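PDB 3HHL: RPA0582 from Rhodopseudomonas palustris, which is of unknown function but belongs to the DUF1330 family, in the dimeric alpha-beta-barrel clan. Local coordinates for residues 28-33 with 88-93. Numbering follows the deposited sequence.
Sequences LNLVRL and DHVFIA
Backbone bonds join the antiparallel strands 28-33 and 89-93, the central pair of the four-stranded sheet. At the hydrogen-bonded pair N29 and F91, N29 N reaches F91 O at 2.7 Å, nearly along the C=O axis, and F91 N returns a longer bond to N29 O. V31 N likewise donates to H89 O, but V31 O accepts two hydrogen bonds, from H89 N at 3.1 Å and D88 N at 2.7 Å. Two residues thus face V31, a classic beta bulge. Just beyond the regular strand pairing, the short acidic side chain of D88 continues the bonding, L33 N donating to the anti lone pair of D88 OD2 at 2.6 Å. R32 turns away, its guanidinium held by E122 and the carbonyl of D84.

On the sheet face of N29, V31, H89 and F91, the flat N29 amide stacks on the F91 ring, planes 9° apart. N29 CB sits over the ring face, 3.6 Å from the F91 centroid, a CH-pi contact. F91 takes the crowded first torsion (chi1 59°), which brings its ring across to N29. An alanine at F91 would probably leave the N29 amide without its stacking surface, and V31 and Y51 of helix 47-64 with less apolar cover. The other face is aliphatic: L30 CD2 meets V90 CG1 at 3.6 Å and L28 CD1 meets I92 CG1 at 3.8 Å. So N29, V31, H89 and F91 pair their backbones across the strands, L28, L30 and V90 bond to the outer strands, and the aromatic face packs V31, H89 and F91 on Y51.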
loop_
_atom_site.group_PDB
_atom_site.type_symbol
_atom_site.label_atom_id
_atom_site.label_comp_id
_atom_site.label_asym_id
_atom_site.label_seq_id
_atom_site.Cartn_x
_atom_site.Cartn_y
_atom_site.Cartn_z
ATOM N N LEU C 28 1.974 -6.749 -1.176
ATOM C CA LEU C 28 2.212 -5.421 -0.613
ATOM C C LEU C 28 2.150 -5.509 0.888
ATOM O O LEU C 28 1.112 -5.875 1.439
ATOM C CB LEU C 28 1.190 -4.426 -1.122
ATOM C CG LEU C 28 1.209 -3.021 -0.530
ATOM C CD1 LEU C 28 2.589 -2.350 -0.628
ATOM C CD2 LEU C 28 0.125 -2.155 -1.209
ATOM N N ASN C 29 3.258 -5.177 1.536
ATOM C CA ASN C 29 3.383 -5.263 2.995
ATOM C C ASN C 29 3.402 -3.839 3.591
ATOM O O ASN C 29 4.283 -3.026 3.237
ATOM C CB ASN C 29 4.714 -5.949 3.365
ATOM C CG ASN C 29 4.689 -7.461 3.213
ATOM O OD1 ASN C 29 4.567 -8.161 4.205
ATOM N ND2 ASN C 29 4.856 -7.972 1.981
ATOM N N LEU C 30 2.469 -3.528 4.483
ATOM C CA LEU C 30 2.535 -2.309 5.284
ATOM C C LEU C 30 2.812 -2.757 6.721
ATOM O O LEU C 30 1.985 -3.441 7.326
ATOM C CB LEU C 30 1.248 -1.509 5.201
ATOM C CG LEU C 30 0.680 -1.307 3.782
ATOM C CD1 LEU C 30 -0.672 -0.662 3.859
ATOM C CD2 LEU C 30 1.608 -0.507 2.824
ATOM N N VAL C 31 3.973 -2.423 7.281
ATOM C CA VAL C 31 4.287 -2.946 8.611
ATOM C C VAL C 31 4.558 -1.860 9.645
ATOM O O VAL C 31 5.404 -0.969 9.419
ATOM C CB VAL C 31 5.520 -3.871 8.602
ATOM C CG1 VAL C 31 5.677 -4.489 9.985
ATOM C CG2 VAL C 31 5.407 -4.929 7.505
ATOM N N ARG C 32 3.864 -1.937 10.774
ATOM C CA ARG C 32 4.101 -1.016 11.859
ATOM C C ARG C 32 4.694 -1.778 13.029
ATOM O O ARG C 32 4.071 -2.699 13.542
ATOM C CB ARG C 32 2.809 -0.335 12.276
ATOM C CG ARG C 32 3.019 0.776 13.301
ATOM C CD ARG C 32 1.726 1.542 13.542
ATOM N NE ARG C 32 1.754 2.338 14.766
ATOM C CZ ARG C 32 0.960 3.376 14.991
ATOM N NH1 ARG C 32 0.092 3.763 14.062
ATOM N NH2 ARG C 32 1.046 4.030 16.133
ATOM N N LEU C 33 5.895 -1.390 13.444
ATOM C CA LEU C 33 6.627 -2.119 14.456
ATOM C C LEU C 33 6.350 -1.645 15.886
ATOM O O LEU C 33 6.122 -0.466 16.134
ATOM C CB LEU C 33 8.121 -2.011 14.172
ATOM C CG LEU C 33 8.643 -2.648 12.869
ATOM C CD1 LEU C 33 10.105 -2.295 12.686
ATOM C CD2 LEU C 33 8.427 -4.141 12.882
ATOM N N ASP C 88 6.328 1.571 9.244
ATOM C CA ASP C 88 7.774 1.590 9.391
ATOM C C ASP C 88 8.428 0.914 8.195
ATOM O O ASP C 88 9.499 1.308 7.789
ATOM C CB ASP C 88 8.173 0.857 10.678
ATOM C CG ASP C 88 7.664 1.547 11.926
ATOM O OD1 ASP C 88 7.935 2.746 12.076
ATOM O OD2 ASP C 88 7.009 0.895 12.771
ATOM N N HIS C 89 7.785 -0.117 7.644
ATOM C CA HIS C 89 8.295 -0.782 6.469
ATOM C C HIS C 89 7.194 -0.860 5.428
ATOM O O HIS C 89 6.066 -1.217 5.752
ATOM C CB HIS C 89 8.738 -2.181 6.807
ATOM C CG HIS C 89 9.950 -2.223 7.660
ATOM N ND1 HIS C 89 10.996 -1.336 7.507
ATOM C CD2 HIS C 89 10.301 -3.044 8.678
ATOM C CE1 HIS C 89 11.938 -1.604 8.396
ATOM N NE2 HIS C 89 11.535 -2.630 9.125
ATOM N N VAL C 90 7.522 -0.521 4.186
ATOM C CA VAL C 90 6.564 -0.604 3.110
ATOM C C VAL C 90 7.285 -1.167 1.892
ATOM O O VAL C 90 8.207 -0.569 1.405
ATOM C CB VAL C 90 5.933 0.771 2.797
ATOM C CG1 VAL C 90 4.883 0.641 1.722
ATOM C CG2 VAL C 90 5.314 1.341 4.004
ATOM N N PHE C 91 6.854 -2.331 1.424
ATOM C CA PHE C 91 7.483 -3.020 0.281
ATOM C C PHE C 91 6.510 -3.980 -0.396
ATOM O O PHE C 91 5.451 -4.365 0.187
ATOM C CB PHE C 91 8.743 -3.820 0.696
ATOM C CG PHE C 91 8.480 -4.858 1.721
ATOM C CD1 PHE C 91 8.395 -4.519 3.044
ATOM C CD2 PHE C 91 8.279 -6.181 1.356
ATOM C CE1 PHE C 91 8.145 -5.521 4.027
ATOM C CE2 PHE C 91 7.998 -7.187 2.302
ATOM C CZ PHE C 91 7.940 -6.856 3.642
ATOM N N ILE C 92 6.927 -4.384 -1.600
ATOM C CA ILE C 92 6.233 -5.384 -2.388
ATOM C C ILE C 92 7.178 -6.522 -2.647
ATOM O O ILE C 92 8.287 -6.299 -3.153
ATOM C CB ILE C 92 5.717 -4.818 -3.737
ATOM C CG1 ILE C 92 4.667 -3.693 -3.483
ATOM C CG2 ILE C 92 5.170 -5.945 -4.590
ATOM C CD1 ILE C 92 4.340 -2.849 -4.778
ATOM N N ALA C 93 6.742 -7.734 -2.301
ATOM C CA ALA C 93 7.510 -8.975 -2.516
ATOM C C ALA C 93 6.786 -9.641 -3.655
ATOM O O ALA C 93 5.566 -9.740 -3.627
ATOM C CB ALA C 93 7.506 -9.871 -1.237
#